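Local structure of peptidase S15/CocE/NonD (Thaumarchaeota archaeon SCGC AB-539-E09, 4PF1) at residues M41-K46 against D105-Y110; E37-R42 against L47-L52; A490-S495 against A501-K506; L528-F533 against S578-L583; A273-L278 against Y306-P311. The protein is a serine aminopeptidase of the alpha/beta hydrolase fold, probably cleaving short pieces from the N-terminal end of peptides. All coordinates share one frame; numbering follows the deposited sequence.

Interaction 1. Residues M41-K46 against D105-Y110; sequences MRDGVK and DVRGKY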
# COMPACT_ATOMS: atom_id res chain seq x y z
N MET A 41 -25.33 16.52 -40.47
CA MET A 41 -25.85 17.79 -39.96
C MET A 41 -26.48 18.58 -41.12
O MET A 41 -26.43 18.12 -42.26
CB MET A 41 -24.73 18.60 -39.26
CG MET A 41 -24.07 17.86 -38.09
SD MET A 41 -25.20 17.54 -36.70
CE MET A 41 -25.46 15.83 -36.87
N ARG A 42 -27.08 19.76 -40.82
CA ARG A 42 -27.76 20.60 -41.83
C ARG A 42 -26.80 21.11 -42.94
O ARG A 42 -27.26 21.55 -44.00
CB ARG A 42 -28.48 21.79 -41.16
CG ARG A 42 -27.56 22.71 -40.36
CD ARG A 42 -28.35 23.69 -39.52
NE ARG A 42 -29.13 23.03 -38.48
CZ ARG A 42 -30.04 23.63 -37.73
NH1 ARG A 42 -30.70 22.96 -36.80
NH2 ARG A 42 -30.31 24.92 -37.91
N ASP A 43 -25.47 21.07 -42.69
CA ASP A 43 -24.48 21.50 -43.67
C ASP A 43 -23.82 20.29 -44.39
O ASP A 43 -22.91 20.47 -45.20
CB ASP A 43 -23.42 22.42 -43.02
CG ASP A 43 -22.51 21.76 -42.00
OD1 ASP A 43 -22.93 20.74 -41.39
OD2 ASP A 43 -21.40 22.29 -41.77
N GLY A 44 -24.31 19.08 -44.09
CA GLY A 44 -23.82 17.85 -44.70
C GLY A 44 -22.71 17.15 -43.95
O GLY A 44 -22.43 15.97 -44.21
N VAL A 45 -22.05 17.86 -43.01
CA VAL A 45 -20.96 17.32 -42.18
C VAL A 45 -21.53 16.23 -41.24
O VAL A 45 -22.56 16.45 -40.61
CB VAL A 45 -20.25 18.46 -41.42
CG1 VAL A 45 -19.21 17.92 -40.44
CG2 VAL A 45 -19.60 19.45 -42.40
N LYS A 46 -20.89 15.05 -41.20
CA LYS A 46 -21.38 13.91 -40.42
C LYS A 46 -20.67 13.77 -39.06
O LYS A 46 -19.44 13.85 -38.99
CB LYS A 46 -21.24 12.60 -41.21
CG LYS A 46 -22.11 12.53 -42.46
CD LYS A 46 -22.01 11.18 -43.15
CE LYS A 46 -22.19 11.29 -44.64
NZ LYS A 46 -20.97 11.80 -45.32
N ASP A 105 -19.32 12.15 -30.90
CA ASP A 105 -18.11 12.94 -31.07
C ASP A 105 -18.53 14.31 -31.57
O ASP A 105 -19.27 14.40 -32.55
CB ASP A 105 -17.14 12.28 -32.07
CG ASP A 105 -16.42 11.03 -31.58
OD1 ASP A 105 -16.00 11.01 -30.40
OD2 ASP A 105 -16.19 10.12 -32.40
N VAL A 106 -18.11 15.39 -30.87
CA VAL A 106 -18.43 16.75 -31.31
C VAL A 106 -17.73 17.02 -32.65
O VAL A 106 -16.76 16.32 -32.99
CB VAL A 106 -18.07 17.84 -30.25
CG1 VAL A 106 -18.87 17.65 -28.97
CG2 VAL A 106 -16.57 17.89 -29.97
N ARG A 107 -18.22 18.01 -33.41
CA ARG A 107 -17.66 18.40 -34.71
C ARG A 107 -16.14 18.58 -34.63
O ARG A 107 -15.63 19.21 -33.70
CB ARG A 107 -18.34 19.69 -35.20
CG ARG A 107 -18.02 20.08 -36.64
CD ARG A 107 -18.69 21.39 -37.01
NE ARG A 107 -20.13 21.23 -37.22
CZ ARG A 107 -20.71 21.19 -38.42
NH1 ARG A 107 -22.02 21.04 -38.52
NH2 ARG A 107 -19.98 21.32 -39.52
N GLY A 108 -15.44 17.97 -35.59
CA GLY A 108 -13.99 18.07 -35.72
C GLY A 108 -13.15 17.18 -34.84
O GLY A 108 -11.92 17.26 -34.89
N LYS A 109 -13.78 16.32 -34.00
CA LYS A 109 -13.02 15.44 -33.10
C LYS A 109 -13.23 13.96 -33.39
O LYS A 109 -14.36 13.52 -33.65
CB LYS A 109 -13.35 15.73 -31.62
CG LYS A 109 -12.71 17.02 -31.05
CD LYS A 109 -11.18 17.14 -31.29
CE LYS A 109 -10.36 16.13 -30.51
NZ LYS A 109 -8.99 16.00 -31.05
N TYR A 110 -12.12 13.20 -33.31
CA TYR A 110 -12.02 11.74 -33.45
C TYR A 110 -12.76 11.19 -34.69
O TYR A 110 -12.26 11.32 -35.80
CB TYR A 110 -12.49 11.04 -32.16
CG TYR A 110 -11.51 11.18 -31.02
CD1 TYR A 110 -10.47 10.27 -30.85
CD2 TYR A 110 -11.62 12.22 -30.10
CE1 TYR A 110 -9.56 10.40 -29.80
CE2 TYR A 110 -10.73 12.35 -29.04
CZ TYR A 110 -9.70 11.43 -28.89
OH TYR A 110 -8.81 11.54 -27.85

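Interaction 2. Residues E37-R42 against L47-L52; sequences EMIPMR and LNTIIL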
# COMPACT_ATOMS: atom_id res chain seq x y z
N GLU A 37 -23.51 5.34 -35.81
CA GLU A 37 -24.10 6.10 -36.90
C GLU A 37 -23.35 7.39 -37.19
O GLU A 37 -22.95 8.11 -36.27
CB GLU A 37 -25.58 6.42 -36.59
CG GLU A 37 -26.46 5.20 -36.42
CD GLU A 37 -26.84 4.46 -37.69
OE1 GLU A 37 -26.78 5.07 -38.78
OE2 GLU A 37 -27.23 3.27 -37.59
N MET A 38 -23.18 7.71 -38.48
CA MET A 38 -22.59 8.96 -38.93
C MET A 38 -23.75 9.87 -39.35
O MET A 38 -24.21 9.82 -40.49
CB MET A 38 -21.58 8.73 -40.08
CG MET A 38 -20.28 8.07 -39.63
SD MET A 38 -19.23 9.14 -38.60
CE MET A 38 -18.45 10.16 -39.86
N ILE A 39 -24.31 10.62 -38.37
CA ILE A 39 -25.48 11.47 -38.58
C ILE A 39 -25.09 12.74 -39.36
O ILE A 39 -24.24 13.51 -38.90
CB ILE A 39 -26.21 11.82 -37.24
CG1 ILE A 39 -26.65 10.54 -36.49
CG2 ILE A 39 -27.41 12.74 -37.51
CD1 ILE A 39 -27.14 10.78 -35.05
N PRO A 40 -25.74 12.99 -40.52
CA PRO A 40 -25.43 14.22 -41.27
C PRO A 40 -26.10 15.44 -40.66
O PRO A 40 -27.31 15.42 -40.38
CB PRO A 40 -25.96 13.93 -42.69
CG PRO A 40 -26.59 12.56 -42.63
CD PRO A 40 -26.78 12.20 -41.20
N MET A 41 -25.33 16.52 -40.47
CA MET A 41 -25.85 17.79 -39.96
C MET A 41 -26.48 18.58 -41.12
O MET A 41 -26.43 18.12 -42.26
CB MET A 41 -24.73 18.60 -39.26
CG MET A 41 -24.07 17.86 -38.09
SD MET A 41 -25.20 17.54 -36.70
CE MET A 41 -25.46 15.83 -36.87
N ARG A 42 -27.08 19.76 -40.82
CA ARG A 42 -27.76 20.60 -41.83
C ARG A 42 -26.80 21.11 -42.94
O ARG A 42 -27.26 21.55 -44.00
CB ARG A 42 -28.48 21.79 -41.16
CG ARG A 42 -27.56 22.71 -40.36
CD ARG A 42 -28.35 23.69 -39.52
NE ARG A 42 -29.13 23.03 -38.48
CZ ARG A 42 -30.04 23.63 -37.73
NH1 ARG A 42 -30.70 22.96 -36.80
NH2 ARG A 42 -30.31 24.92 -37.91
N LEU A 47 -21.47 13.55 -37.99
CA LEU A 47 -20.95 13.37 -36.62
C LEU A 47 -21.05 11.91 -36.19
O LEU A 47 -22.10 11.28 -36.36
CB LEU A 47 -21.69 14.26 -35.60
CG LEU A 47 -21.71 15.79 -35.84
CD1 LEU A 47 -22.22 16.52 -34.60
CD2 LEU A 47 -20.33 16.33 -36.21
N ASN A 48 -19.95 11.37 -35.61
CA ASN A 48 -19.90 9.99 -35.13
C ASN A 48 -20.75 9.84 -33.87
O ASN A 48 -20.51 10.52 -32.87
CB ASN A 48 -18.45 9.57 -34.88
CG ASN A 48 -18.29 8.10 -34.61
OD1 ASN A 48 -18.99 7.25 -35.18
ND2 ASN A 48 -17.35 7.76 -33.74
N THR A 49 -21.79 8.99 -33.95
CA THR A 49 -22.75 8.83 -32.86
C THR A 49 -22.85 7.36 -32.42
O THR A 49 -23.17 6.49 -33.22
CB THR A 49 -24.11 9.40 -33.29
OG1 THR A 49 -23.90 10.64 -33.97
CG2 THR A 49 -25.05 9.61 -32.13
N ILE A 50 -22.59 7.11 -31.13
CA ILE A 50 -22.63 5.77 -30.54
C ILE A 50 -23.91 5.62 -29.73
O ILE A 50 -24.07 6.29 -28.71
CB ILE A 50 -21.35 5.48 -29.69
CG1 ILE A 50 -20.02 5.84 -30.44
CG2 ILE A 50 -21.34 4.05 -29.13
CD1 ILE A 50 -19.86 5.28 -31.91
N ILE A 51 -24.81 4.75 -30.20
CA ILE A 51 -26.12 4.52 -29.57
C ILE A 51 -26.14 3.15 -28.88
O ILE A 51 -25.96 2.11 -29.54
CB ILE A 51 -27.26 4.66 -30.62
CG1 ILE A 51 -27.15 6.01 -31.39
CG2 ILE A 51 -28.64 4.51 -29.97
CD1 ILE A 51 -27.52 5.93 -32.87
N LEU A 52 -26.35 3.14 -27.56
CA LEU A 52 -26.41 1.91 -26.77
C LEU A 52 -27.85 1.63 -26.36
O LEU A 52 -28.43 2.37 -25.56
CB LEU A 52 -25.48 2.00 -25.53
CG LEU A 52 -24.04 2.48 -25.78
CD1 LEU A 52 -23.32 2.73 -24.48
CD2 LEU A 52 -23.25 1.48 -26.63

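Interaction 3. Residues A490-S495 against A501-K506; sequences ARLFAS and ADWVVK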
# COMPACT_ATOMS: atom_id res chain seq x y z
N ALA A 490 -12.48 38.27 -0.40
CA ALA A 490 -11.30 38.85 0.21
C ALA A 490 -11.21 40.33 -0.13
O ALA A 490 -11.13 40.69 -1.31
CB ALA A 490 -10.05 38.11 -0.26
N ARG A 491 -11.28 41.18 0.90
CA ARG A 491 -11.11 42.62 0.74
C ARG A 491 -9.68 42.90 1.13
O ARG A 491 -9.38 43.03 2.32
CB ARG A 491 -12.13 43.40 1.59
CG ARG A 491 -12.19 44.88 1.23
CD ARG A 491 -13.25 45.61 2.04
NE ARG A 491 -12.85 45.82 3.43
CZ ARG A 491 -13.42 45.22 4.47
NH1 ARG A 491 -14.44 44.39 4.29
NH2 ARG A 491 -12.98 45.45 5.70
N LEU A 492 -8.78 42.84 0.15
CA LEU A 492 -7.35 42.95 0.39
C LEU A 492 -6.82 44.35 0.08
O LEU A 492 -6.97 44.84 -1.04
CB LEU A 492 -6.61 41.90 -0.46
CG LEU A 492 -5.08 41.90 -0.36
CD1 LEU A 492 -4.61 41.19 0.92
CD2 LEU A 492 -4.46 41.26 -1.58
N PHE A 493 -6.18 44.96 1.08
CA PHE A 493 -5.50 46.24 0.94
C PHE A 493 -4.01 45.94 0.95
O PHE A 493 -3.47 45.54 1.98
CB PHE A 493 -5.89 47.22 2.06
CG PHE A 493 -7.31 47.73 1.98
CD1 PHE A 493 -7.62 48.87 1.25
CD2 PHE A 493 -8.34 47.08 2.65
CE1 PHE A 493 -8.93 49.36 1.20
CE2 PHE A 493 -9.65 47.54 2.57
CZ PHE A 493 -9.94 48.69 1.85
N ALA A 494 -3.38 46.00 -0.23
CA ALA A 494 -1.98 45.61 -0.34
C ALA A 494 -1.15 46.57 -1.19
O ALA A 494 -1.67 47.18 -2.14
CB ALA A 494 -1.88 44.21 -0.90
N SER A 495 0.14 46.68 -0.87
CA SER A 495 1.10 47.48 -1.62
C SER A 495 2.26 46.61 -2.08
O SER A 495 2.62 45.65 -1.39
CB SER A 495 1.61 48.65 -0.77
OG SER A 495 2.45 48.22 0.28
N ALA A 501 1.61 42.42 -9.81
CA ALA A 501 1.62 41.42 -8.73
C ALA A 501 0.45 40.48 -8.83
O ALA A 501 -0.62 40.87 -9.26
CB ALA A 501 1.59 42.11 -7.37
N ASP A 502 0.66 39.24 -8.37
CA ASP A 502 -0.38 38.23 -8.21
C ASP A 502 -0.68 38.12 -6.73
O ASP A 502 0.25 38.18 -5.93
CB ASP A 502 0.06 36.87 -8.77
CG ASP A 502 -0.10 36.71 -10.27
OD1 ASP A 502 -0.75 37.58 -10.89
OD2 ASP A 502 0.42 35.72 -10.82
N TRP A 503 -1.95 37.98 -6.36
CA TRP A 503 -2.30 37.85 -4.95
C TRP A 503 -3.13 36.59 -4.76
O TRP A 503 -4.24 36.47 -5.30
CB TRP A 503 -3.03 39.10 -4.43
CG TRP A 503 -2.25 40.38 -4.58
CD1 TRP A 503 -2.41 41.32 -5.56
CD2 TRP A 503 -1.19 40.84 -3.74
NE1 TRP A 503 -1.52 42.35 -5.37
CE2 TRP A 503 -0.75 42.08 -4.27
CE3 TRP A 503 -0.57 40.35 -2.58
CZ2 TRP A 503 0.27 42.83 -3.67
CZ3 TRP A 503 0.45 41.09 -1.99
CH2 TRP A 503 0.87 42.31 -2.54
N VAL A 504 -2.56 35.61 -4.03
CA VAL A 504 -3.21 34.34 -3.71
C VAL A 504 -3.79 34.44 -2.31
O VAL A 504 -3.06 34.76 -1.37
CB VAL A 504 -2.22 33.14 -3.83
CG1 VAL A 504 -2.92 31.81 -3.51
CG2 VAL A 504 -1.56 33.09 -5.20
N VAL A 505 -5.10 34.19 -2.16
CA VAL A 505 -5.76 34.21 -0.86
C VAL A 505 -6.30 32.81 -0.58
O VAL A 505 -7.04 32.27 -1.40
CB VAL A 505 -6.87 35.30 -0.75
CG1 VAL A 505 -7.54 35.27 0.62
CG2 VAL A 505 -6.30 36.70 -1.02
N LYS A 506 -5.92 32.22 0.57
CA LYS A 506 -6.38 30.88 0.96
C LYS A 506 -7.15 30.91 2.27
O LYS A 506 -6.68 31.52 3.24
CB LYS A 506 -5.21 29.91 1.12
CG LYS A 506 -4.20 29.87 -0.01
CD LYS A 506 -3.13 28.86 0.35
CE LYS A 506 -1.85 29.07 -0.39
NZ LYS A 506 -0.71 28.40 0.29

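Interaction 4. Residues L528-F533 against S578-L583; sequences LSADIF and SSWFPL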
# COMPACT_ATOMS: atom_id res chain seq x y z
N LEU A 528 -9.56 25.04 2.20
CA LEU A 528 -11.02 24.95 2.09
C LEU A 528 -11.56 25.78 0.92
O LEU A 528 -12.46 25.33 0.21
CB LEU A 528 -11.64 25.40 3.42
CG LEU A 528 -13.15 25.26 3.56
CD1 LEU A 528 -13.55 23.82 3.83
CD2 LEU A 528 -13.67 26.16 4.66
N SER A 529 -11.04 27.00 0.75
CA SER A 529 -11.43 27.91 -0.34
C SER A 529 -10.27 28.82 -0.64
O SER A 529 -9.80 29.53 0.24
CB SER A 529 -12.67 28.71 0.05
OG SER A 529 -13.01 29.66 -0.95
N ALA A 530 -9.76 28.78 -1.88
CA ALA A 530 -8.61 29.58 -2.27
C ALA A 530 -8.66 29.99 -3.73
O ALA A 530 -9.12 29.21 -4.58
CB ALA A 530 -7.33 28.80 -2.00
N ASP A 531 -8.16 31.19 -4.04
CA ASP A 531 -8.07 31.67 -5.42
C ASP A 531 -6.96 32.70 -5.58
O ASP A 531 -6.31 33.08 -4.60
CB ASP A 531 -9.41 32.20 -5.95
CG ASP A 531 -9.72 31.67 -7.35
OD1 ASP A 531 -8.77 31.54 -8.16
OD2 ASP A 531 -10.89 31.35 -7.62
N ILE A 532 -6.71 33.10 -6.83
CA ILE A 532 -5.64 34.03 -7.21
C ILE A 532 -6.20 35.18 -8.04
O ILE A 532 -7.15 35.00 -8.81
CB ILE A 532 -4.52 33.24 -7.98
CG1 ILE A 532 -3.33 34.15 -8.40
CG2 ILE A 532 -5.10 32.44 -9.17
CD1 ILE A 532 -2.07 33.41 -8.90
N PHE A 533 -5.61 36.37 -7.88
CA PHE A 533 -5.99 37.55 -8.64
C PHE A 533 -4.75 38.15 -9.31
O PHE A 533 -3.77 38.43 -8.62
CB PHE A 533 -6.68 38.59 -7.73
CG PHE A 533 -7.38 39.72 -8.46
CD1 PHE A 533 -6.65 40.74 -9.06
CD2 PHE A 533 -8.77 39.79 -8.50
CE1 PHE A 533 -7.30 41.77 -9.75
CE2 PHE A 533 -9.41 40.83 -9.16
CZ PHE A 533 -8.67 41.82 -9.78
N SER A 578 2.29 35.37 -3.29
CA SER A 578 2.33 36.08 -4.57
C SER A 578 2.64 35.18 -5.79
O SER A 578 2.85 35.70 -6.90
CB SER A 578 3.32 37.23 -4.51
OG SER A 578 2.81 38.30 -3.74
N SER A 579 2.63 33.85 -5.60
CA SER A 579 2.86 32.87 -6.67
C SER A 579 2.22 31.53 -6.31
O SER A 579 2.05 31.22 -5.13
CB SER A 579 4.35 32.71 -6.96
OG SER A 579 5.10 32.42 -5.80
N TRP A 580 1.83 30.76 -7.33
CA TRP A 580 1.16 29.46 -7.24
C TRP A 580 1.62 28.65 -8.46
O TRP A 580 0.87 28.45 -9.41
CB TRP A 580 -0.37 29.69 -7.26
CG TRP A 580 -1.15 29.08 -6.14
CD1 TRP A 580 -0.67 28.33 -5.10
CD2 TRP A 580 -2.57 29.15 -5.96
NE1 TRP A 580 -1.71 27.94 -4.28
CE2 TRP A 580 -2.89 28.43 -4.79
CE3 TRP A 580 -3.61 29.78 -6.67
CZ2 TRP A 580 -4.20 28.31 -4.32
CZ3 TRP A 580 -4.91 29.65 -6.20
CH2 TRP A 580 -5.20 28.92 -5.04
N PHE A 581 2.89 28.23 -8.43
CA PHE A 581 3.65 27.65 -9.54
C PHE A 581 3.82 26.11 -9.46
O PHE A 581 3.92 25.58 -8.35
CB PHE A 581 5.03 28.33 -9.54
CG PHE A 581 5.80 28.27 -10.83
CD1 PHE A 581 5.47 29.11 -11.89
CD2 PHE A 581 6.85 27.38 -10.99
CE1 PHE A 581 6.17 29.04 -13.10
CE2 PHE A 581 7.56 27.32 -12.19
CZ PHE A 581 7.21 28.15 -13.24
N PRO A 582 3.87 25.35 -10.60
CA PRO A 582 3.83 25.79 -12.01
C PRO A 582 2.43 25.89 -12.62
O PRO A 582 2.33 26.25 -13.80
CB PRO A 582 4.66 24.71 -12.71
CG PRO A 582 4.34 23.46 -11.94
CD PRO A 582 4.09 23.89 -10.50
N LEU A 583 1.37 25.56 -11.85
CA LEU A 583 -0.03 25.63 -12.33
C LEU A 583 -0.29 27.00 -12.95
O LEU A 583 -0.74 27.07 -14.09
CB LEU A 583 -1.02 25.33 -11.18
CG LEU A 583 -2.54 25.39 -11.51
CD1 LEU A 583 -2.90 24.55 -12.76
CD2 LEU A 583 -3.36 24.94 -10.33

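Interaction 5. Residues A273-L278 against Y306-P311; sequences AMDKML and YKVLAP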
# COMPACT_ATOMS: atom_id res chain seq x y z
N ALA A 273 -18.72 33.90 -22.22
CA ALA A 273 -19.15 33.57 -20.85
C ALA A 273 -20.56 32.96 -20.88
O ALA A 273 -21.52 33.62 -21.29
CB ALA A 273 -19.12 34.81 -19.97
N MET A 274 -20.66 31.67 -20.52
CA MET A 274 -21.90 30.89 -20.57
C MET A 274 -22.99 31.42 -19.66
O MET A 274 -24.16 31.32 -20.01
CB MET A 274 -21.61 29.42 -20.26
CG MET A 274 -20.76 28.74 -21.32
SD MET A 274 -21.51 28.86 -22.97
CE MET A 274 -22.59 27.42 -22.90
N ASP A 275 -22.62 31.99 -18.49
CA ASP A 275 -23.59 32.58 -17.56
C ASP A 275 -24.23 33.84 -18.18
O ASP A 275 -25.44 34.01 -18.10
CB ASP A 275 -22.92 32.92 -16.21
CG ASP A 275 -21.79 33.92 -16.30
OD1 ASP A 275 -20.82 33.66 -17.04
OD2 ASP A 275 -21.87 34.96 -15.62
N LYS A 276 -23.41 34.68 -18.83
CA LYS A 276 -23.86 35.91 -19.47
C LYS A 276 -24.67 35.60 -20.74
O LYS A 276 -25.70 36.23 -20.98
CB LYS A 276 -22.67 36.83 -19.78
CG LYS A 276 -22.02 37.40 -18.52
CD LYS A 276 -20.67 38.06 -18.81
CE LYS A 276 -20.02 38.63 -17.57
NZ LYS A 276 -19.47 37.56 -16.69
N MET A 277 -24.23 34.57 -21.51
CA MET A 277 -24.90 34.12 -22.74
C MET A 277 -26.30 33.52 -22.42
O MET A 277 -27.29 33.96 -23.01
CB MET A 277 -24.02 33.10 -23.49
CG MET A 277 -24.50 32.78 -24.90
SD MET A 277 -25.72 31.43 -24.95
CE MET A 277 -24.64 30.01 -24.84
N LEU A 278 -26.37 32.52 -21.50
CA LEU A 278 -27.64 31.87 -21.12
C LEU A 278 -28.65 32.85 -20.50
O LEU A 278 -29.86 32.62 -20.61
CB LEU A 278 -27.39 30.69 -20.16
CG LEU A 278 -26.90 29.39 -20.79
CD1 LEU A 278 -26.12 28.56 -19.80
CD2 LEU A 278 -28.05 28.58 -21.34
N TYR A 306 -26.20 29.13 -11.42
CA TYR A 306 -27.39 29.25 -10.57
C TYR A 306 -27.71 30.72 -10.28
O TYR A 306 -28.86 31.12 -10.38
CB TYR A 306 -27.23 28.46 -9.25
CG TYR A 306 -28.30 28.77 -8.23
CD1 TYR A 306 -29.59 28.25 -8.35
CD2 TYR A 306 -28.05 29.65 -7.18
CE1 TYR A 306 -30.59 28.56 -7.42
CE2 TYR A 306 -29.05 29.99 -6.26
CZ TYR A 306 -30.32 29.44 -6.39
OH TYR A 306 -31.29 29.77 -5.48
N LYS A 307 -26.67 31.53 -9.95
CA LYS A 307 -26.82 32.96 -9.62
C LYS A 307 -27.51 33.76 -10.73
O LYS A 307 -28.35 34.61 -10.43
CB LYS A 307 -25.44 33.58 -9.29
CG LYS A 307 -25.53 35.01 -8.73
CD LYS A 307 -24.17 35.56 -8.27
CE LYS A 307 -23.28 36.06 -9.39
NZ LYS A 307 -23.88 37.22 -10.12
N VAL A 308 -27.18 33.48 -12.00
CA VAL A 308 -27.75 34.22 -13.14
C VAL A 308 -29.09 33.61 -13.63
O VAL A 308 -29.92 34.34 -14.16
CB VAL A 308 -26.74 34.38 -14.31
CG1 VAL A 308 -25.43 35.02 -13.84
CG2 VAL A 308 -26.46 33.05 -15.02
N LEU A 309 -29.29 32.29 -13.46
CA LEU A 309 -30.49 31.61 -13.97
C LEU A 309 -31.62 31.50 -12.92
O LEU A 309 -32.77 31.32 -13.32
CB LEU A 309 -30.15 30.22 -14.55
CG LEU A 309 -29.20 30.21 -15.77
CD1 LEU A 309 -28.77 28.80 -16.11
CD2 LEU A 309 -29.83 30.88 -16.99
N ALA A 310 -31.30 31.62 -11.61
CA ALA A 310 -32.31 31.57 -10.54
C ALA A 310 -33.31 32.75 -10.61
O ALA A 310 -34.50 32.49 -10.47
CB ALA A 310 -31.65 31.53 -9.17
N PRO A 311 -32.90 34.03 -10.86
CA PRO A 311 -33.91 35.11 -10.95
C PRO A 311 -34.81 34.98 -12.18
O PRO A 311 -35.93 35.49 -12.16
CB PRO A 311 -33.06 36.38 -11.00
CG PRO A 311 -31.76 35.96 -11.53
CD PRO A 311 -31.53 34.56 -11.06

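Interaction 1. Residues M41-K46 against D105-Y110
R107 and D43 reach for each other from opposite directions and meet in a two-pronged salt bridge. The guanidinium comes end-on: NH1 of R107 bonds to OD1 of D43 at 3.0 Å and 167°, while NH2 of R107 reaches OD2 of D43 at 2.8 Å along a more bent path. OD2 uses its syn lone pair, but OD1 is met from above the carboxylate plane, because the two flat groups are turned 50° apart. R107 extends with CG anti to the backbone N (chi1 -170°), and a bend at chi3 then swings the guanidinium round to the carboxylate. V45 lays CG1 over one guanidinium face, its CB 3.4 Å from NH2 of R107; a compact branched chain suits that flat surface. M41 slides past, its CB beside NH1. The turn M41 to G44 carries D43, and G44 takes its positive phi readily. D136 on helix 133-147 gives NH1 of R107 a second acidic partner, so the arginine ties the hairpin loop and the loop after strand 100-105 to that helix.

Interaction 2. Residues E37-R42 against L47-L52
Four backbone hydrogen bonds join E37 and I39 to T49 and L47. The straightest runs from E37 N to T49 O (2.9 Å, 175°), in the carbonyl plane; its return, T49 N to E37 O, is 2.7 Å. I39 and L47 form the next hydrogen-bonded pair, and L47 O there serves two donors, taking I39 N from one face of its plane and T49 OG1, at 3.1 Å, from the other. Threonine suits this place: its hydroxyl, set beside the backbone N by chi1 -43°, also meets Q104 of strand 100-105, while CD1 of I39 lies 3.8 Å from T49 CB and 3.4 Å from T49 OG1. Farther along that face, E37 turns CG to I51 CD1 at 3.8 Å and sends its carboxylate to R35. M38 lies on the other face in a non-hydrogen-bonded pair with N48, its bent chain placing SD 3.6 Å from N48 CA; the N48 amide is held by E72 and D105. Beyond the strand, M41 crosses L47 at about a right angle, SD against CD1 of L47. This is an antiparallel beta hairpin, strands 32-40 and 46-54, at one margin of the central mixed sheet of the alpha/beta hydrolase fold.

Interaction 3. Residues A490-S495 against A501-K506
L492 and A494 press against the same face of the W503 indole, one near each end of it. CB of A494 makes a CH-pi contact with the six-membered ring, 3.9 Å from its centroid and 17° off the normal. The other bump is CD2 of L492, 3.8 Å from CG of W503, where the ring joins its CB stem; the leucine crosses the indole at about a right angle. Chi1 of 179° and chi2 of 80° together set CD2 of L492 against the ring. The small alanine fits where the broad ring comes close, and the longer leucine fills the step beside the stem. These side chains belong to facing layers of a beta sandwich: strand 489-496 and strand 502-510 lie in different antiparallel sheets, their short axes 9.6 Å apart at closest approach, so side chains rather than backbone hydrogen bonds join them. The domain corresponds to the C-terminal non-catalytic part of X-Pro dipeptidyl-peptidases. At the far end of the indole, S495 O lies at the ring edge, 3.9 Å from CH2 of W503. In the other direction along the strand, A490 is a low bump entering the fork of V505: its CB is 3.9 Å from CG1 of V505 and 4.1 Å from CG2 of V505. Y555 of strand 553-558 also meets the W503 ring, and I557 of that strand touches both A490 and V505.

Interaction 4. Residues L528-F533 against S578-L583
A530, just past the classic beta bulge of L528 and S529 opposite I507, is the first residue of segment 528-533 to touch W580, its CB 3.7 Å from CH2 of W580 and near the indole plane. A methyl suits A530, since the far edge of a large ring comes right up to the strand here. At D531 the backbone does the touching: its C atom is 3.7 Å from CZ3 of W580, while the carboxylate turns back to its own strand and to H198. OD1 of D531 accepts from I532 N at 2.9 Å through its anti lone pair, which helps fix the acid's rotation. I532 then slides past W580 in the opposite direction, its CB 3.8 Å from CE3 of W580 and CG2 lying at the ring's edge. That methyl sits between backbone N and carbonyl carbon because CG1 is anti to N (chi1 -179°). W580 thus runs its six-membered ring along the strand from I532 to A530, a span that suits a broad aromatic. W456 meets the same indole edge-to-face, and V504 of strand 502-510 touches it too, so the loop after strand 571-577 lies on strand 525-534, at one margin of its four-stranded sheet within this chain, and on that strand's neighbour.

Interaction 5. Residues A273-L278 against Y306-P311
V308 and D275 cross at about a right angle, the valine directing its two methyls at the start of helix 274-279. CG2 of V308 approaches the backbone, 3.4 Å from D275 O, and is 3.7 Å from D275 CB; CG1 of V308 lies 4.0 Å from the same CB. Both branches therefore straddle the stem of the aspartate. The chi1 of V308, -55°, puts CG1 anti to the carbonyl carbon and CG2 between that carbon and the backbone N, and this spreads the fork across D275. The acid itself sets its CG between N and carbonyl carbon (chi1 61°), turning the carboxylate past the valine, with OD2 4.0 Å from V308 CG1, to a salt bridge with K304, one turn earlier on the helix of V308. D275 thus offers carbon to the valine and charge to the lysine. One turn on, L278 points its CB toward L309, whose end comes nearer than its base and brings CD2 to 4.0 Å from L278 CB, an apolar contact beside the first. No hydrogen bond crosses between the two segments. The contact is helix-to-helix packing within the alpha/beta hydrolase domain, between two helices that flank strand 287-292 in sequence.

How the interactions relate
Interactions 1 and 2 start from the same hairpin and touch: its loop carries a partly buried salt bridge, whereas its strands are joined by backbone hydrogen bonds in a buried contact, and D105 N probably bonds to N48 O between them. Interactions 3 and 4 are buried and lack cross-segment hydrogen bonds, each built on a tryptophan; they meet where strands 502-510 and 525-534 adjoin, W503 O probably bonding to F533 N. One spans two sheets, the other lays a loop on a strand. Interaction 5, also buried and mostly apolar, packs helices of the hydrolase domain, its centre about 28 Å from that of interaction 1 and about 26 Å from that of interaction 4.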